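Local coordinates for iron-regulated transcriptional activator AFT2 (Saccharomyces cerevisiae, PDB 4LMG), which activates iron-regulon genes when iron is low, binding the 5'-CACCC-3' iron-responsive element in their promoters through a WRKY-GCM1 domain, at residues P23-I28 with W88-M93. Residues are numbered along the deposited sequence; the frame is centred on the assembly and turned at random.
Sequences PWLQKI and WNVVVM
Val90 reaches from strand 87-93 toward helix 21-29 with one methyl for each of two neighbouring residues. Its CG2 meets the benzo side of the Trp24 indole at CZ3, 4.3 Å away, while CG1 meets Leu25 CD2 at 4.4 Å. The valine thus faces one turn of the helix like a fork, with both prongs in use. CG2 comes at the indole obliquely, so the pair is an apolar touch and not a stack. Two torsions of Trp24 explain why its ring gets there: CG trans to the backbone nitrogen (chi1 179°) carries the indole off the helix, and chi2 near 72° turns its six-membered ring, with CZ3, toward Val90. Ile28 CD1, one turn on in the same helix, lies 3.5 Å above one face of that indole, displaced toward the rim. Phe15 meets the same tryptophan edge-to-face, and Pro13 also touches it.

The tight part is this meeting of Val90 with Trp24 and Leu25, backed by Ile77 of the adjacent strand 76-82, which packs against both Leu25 and Val90. By contrast, the outer ends are loose: Lys27 NZ makes a long, weak ion pair with Asp124, and Met93, poorly ordered, packs on a sugar of the bound DNA. The nearest CA atoms, those of Leu25 and Val90, are 9.7 Å from each other, and just 86 Å² is buried between the two segments.

Here helix 21-29 lies over the antiparallel sheet of this DNA-binding domain of the WRKY-GCM1 type. No hydrogen bond or charge pair joins the two segments, so their direct association rests on dispersion and the exclusion of water, while the strand's backbone bonds go instead to strand 76-82 and to the chain at Ile7 and Leu9.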
loop_
_atom_site.group_PDB
_atom_site.type_symbol
_atom_site.label_atom_id
_atom_site.label_comp_id
_atom_site.label_asym_id
_atom_site.label_seq_id
_atom_site.Cartn_x
_atom_site.Cartn_y
_atom_site.Cartn_z
ATOM N N PRO A 23 -16.599 6.950 5.058
ATOM C CA PRO A 23 -17.143 7.891 6.046
ATOM C C PRO A 23 -18.592 7.575 6.414
ATOM O O PRO A 23 -18.988 7.727 7.570
ATOM C CB PRO A 23 -17.077 9.238 5.321
ATOM C CG PRO A 23 -15.988 9.074 4.320
ATOM C CD PRO A 23 -16.065 7.646 3.873
ATOM N N TRP A 24 -19.374 7.140 5.434
ATOM C CA TRP A 24 -20.764 6.786 5.685
ATOM C C TRP A 24 -20.841 5.539 6.555
ATOM O O TRP A 24 -21.611 5.482 7.512
ATOM C CB TRP A 24 -21.506 6.567 4.366
ATOM C CG TRP A 24 -22.935 6.165 4.545
ATOM C CD1 TRP A 24 -23.961 6.954 4.980
ATOM C CD2 TRP A 24 -23.503 4.876 4.289
ATOM N NE1 TRP A 24 -25.131 6.235 5.012
ATOM C CE2 TRP A 24 -24.876 4.956 4.592
ATOM C CE3 TRP A 24 -22.981 3.661 3.832
ATOM C CZ2 TRP A 24 -25.735 3.868 4.454
ATOM C CZ3 TRP A 24 -23.836 2.583 3.695
ATOM C CH2 TRP A 24 -25.197 2.693 4.006
ATOM N N LEU A 25 -20.025 4.544 6.226
ATOM C CA LEU A 25 -20.000 3.299 6.982
ATOM C C LEU A 25 -19.529 3.509 8.420
ATOM O O LEU A 25 -19.984 2.822 9.333
ATOM C CB LEU A 25 -19.130 2.261 6.270
ATOM C CG LEU A 25 -19.762 1.663 5.013
ATOM C CD1 LEU A 25 -18.788 0.751 4.288
ATOM C CD2 LEU A 25 -21.033 0.912 5.385
ATOM N N GLN A 26 -18.618 4.459 8.617
ATOM C CA GLN A 26 -18.110 4.760 9.953
ATOM C C GLN A 26 -19.212 5.313 10.850
ATOM O O GLN A 26 -19.292 4.974 12.028
ATOM C CB GLN A 26 -16.941 5.748 9.887
ATOM C CG GLN A 26 -15.655 5.159 9.336
ATOM C CD GLN A 26 -14.571 6.202 9.156
ATOM O OE1 GLN A 26 -14.801 7.255 8.562
ATOM N NE2 GLN A 26 -13.387 5.920 9.680
ATOM N N LYS A 27 -20.057 6.172 10.289
ATOM C CA LYS A 27 -21.175 6.725 11.037
ATOM C C LYS A 27 -22.073 5.614 11.559
ATOM O O LYS A 27 -22.649 5.729 12.637
ATOM C CB LYS A 27 -21.989 7.686 10.168
ATOM C CG LYS A 27 -21.294 9.007 9.879
ATOM C CD LYS A 27 -22.159 9.898 8.999
ATOM C CE LYS A 27 -23.526 10.121 9.619
ATOM N NZ LYS A 27 -24.391 10.975 8.761
ATOM N N ILE A 28 -22.175 4.534 10.794
ATOM C CA ILE A 28 -23.071 3.436 11.138
ATOM C C ILE A 28 -22.424 2.412 12.065
ATOM O O ILE A 28 -23.057 1.925 13.003
ATOM C CB ILE A 28 -23.569 2.701 9.877
ATOM C CG1 ILE A 28 -24.337 3.660 8.968
ATOM C CG2 ILE A 28 -24.441 1.519 10.262
ATOM C CD1 ILE A 28 -24.826 3.020 7.694
ATOM N N TRP A 88 -24.655 2.151 -6.193
ATOM C CA TRP A 88 -23.821 1.314 -5.341
ATOM C C TRP A 88 -24.687 0.415 -4.477
ATOM O O TRP A 88 -25.676 0.868 -3.902
ATOM C CB TRP A 88 -22.942 2.177 -4.434
ATOM C CG TRP A 88 -21.846 2.908 -5.145
ATOM C CD1 TRP A 88 -21.938 4.118 -5.772
ATOM C CD2 TRP A 88 -20.485 2.485 -5.289
ATOM N NE1 TRP A 88 -20.719 4.469 -6.302
ATOM C CE2 TRP A 88 -19.810 3.483 -6.020
ATOM C CE3 TRP A 88 -19.772 1.355 -4.874
ATOM C CZ2 TRP A 88 -18.457 3.387 -6.345
ATOM C CZ3 TRP A 88 -18.427 1.260 -5.198
ATOM C CH2 TRP A 88 -17.785 2.271 -5.926
ATOM N N ASN A 89 -24.326 -0.858 -4.384
ATOM C CA ASN A 89 -24.956 -1.727 -3.401
ATOM C C ASN A 89 -23.968 -2.133 -2.308
ATOM O O ASN A 89 -22.784 -2.360 -2.572
ATOM C CB ASN A 89 -25.631 -2.940 -4.054
ATOM C CG ASN A 89 -24.659 -3.821 -4.809
ATOM O OD1 ASN A 89 -24.181 -4.828 -4.287
ATOM N ND2 ASN A 89 -24.374 -3.456 -6.054
ATOM N N VAL A 90 -24.454 -2.195 -1.074
ATOM C CA VAL A 90 -23.593 -2.504 0.055
ATOM C C VAL A 90 -24.068 -3.763 0.762
ATOM O O VAL A 90 -25.231 -3.866 1.158
ATOM C CB VAL A 90 -23.537 -1.338 1.056
ATOM C CG1 VAL A 90 -22.552 -1.645 2.172
ATOM C CG2 VAL A 90 -23.157 -0.049 0.343
ATOM N N VAL A 91 -23.164 -4.723 0.912
ATOM C CA VAL A 91 -23.500 -5.987 1.548
ATOM C C VAL A 91 -22.553 -6.301 2.699
ATOM O O VAL A 91 -21.342 -6.095 2.595
ATOM C CB VAL A 91 -23.458 -7.148 0.539
ATOM C CG1 VAL A 91 -23.934 -8.435 1.194
ATOM C CG2 VAL A 91 -24.309 -6.821 -0.681
ATOM N N VAL A 92 -23.115 -6.796 3.796
ATOM C CA VAL A 92 -22.323 -7.250 4.928
ATOM C C VAL A 92 -22.175 -8.767 4.877
ATOM O O VAL A 92 -23.157 -9.489 4.703
ATOM C CB VAL A 92 -22.972 -6.859 6.269
ATOM C CG1 VAL A 92 -22.185 -7.446 7.426
ATOM C CG2 VAL A 92 -23.071 -5.346 6.394
ATOM N N MET A 93 -20.944 -9.243 5.028
ATOM C CA MET A 93 -20.651 -10.670 4.997
ATOM C C MET A 93 -20.041 -11.113 6.323
ATOM O O MET A 93 -19.497 -10.297 7.065
ATOM C CB MET A 93 -19.685 -10.980 3.854
ATOM C CG MET A 93 -20.084 -10.363 2.524
ATOM S SD MET A 93 -18.805 -10.521 1.265
ATOM C CE MET A 93 -19.605 -9.723 -0.125
#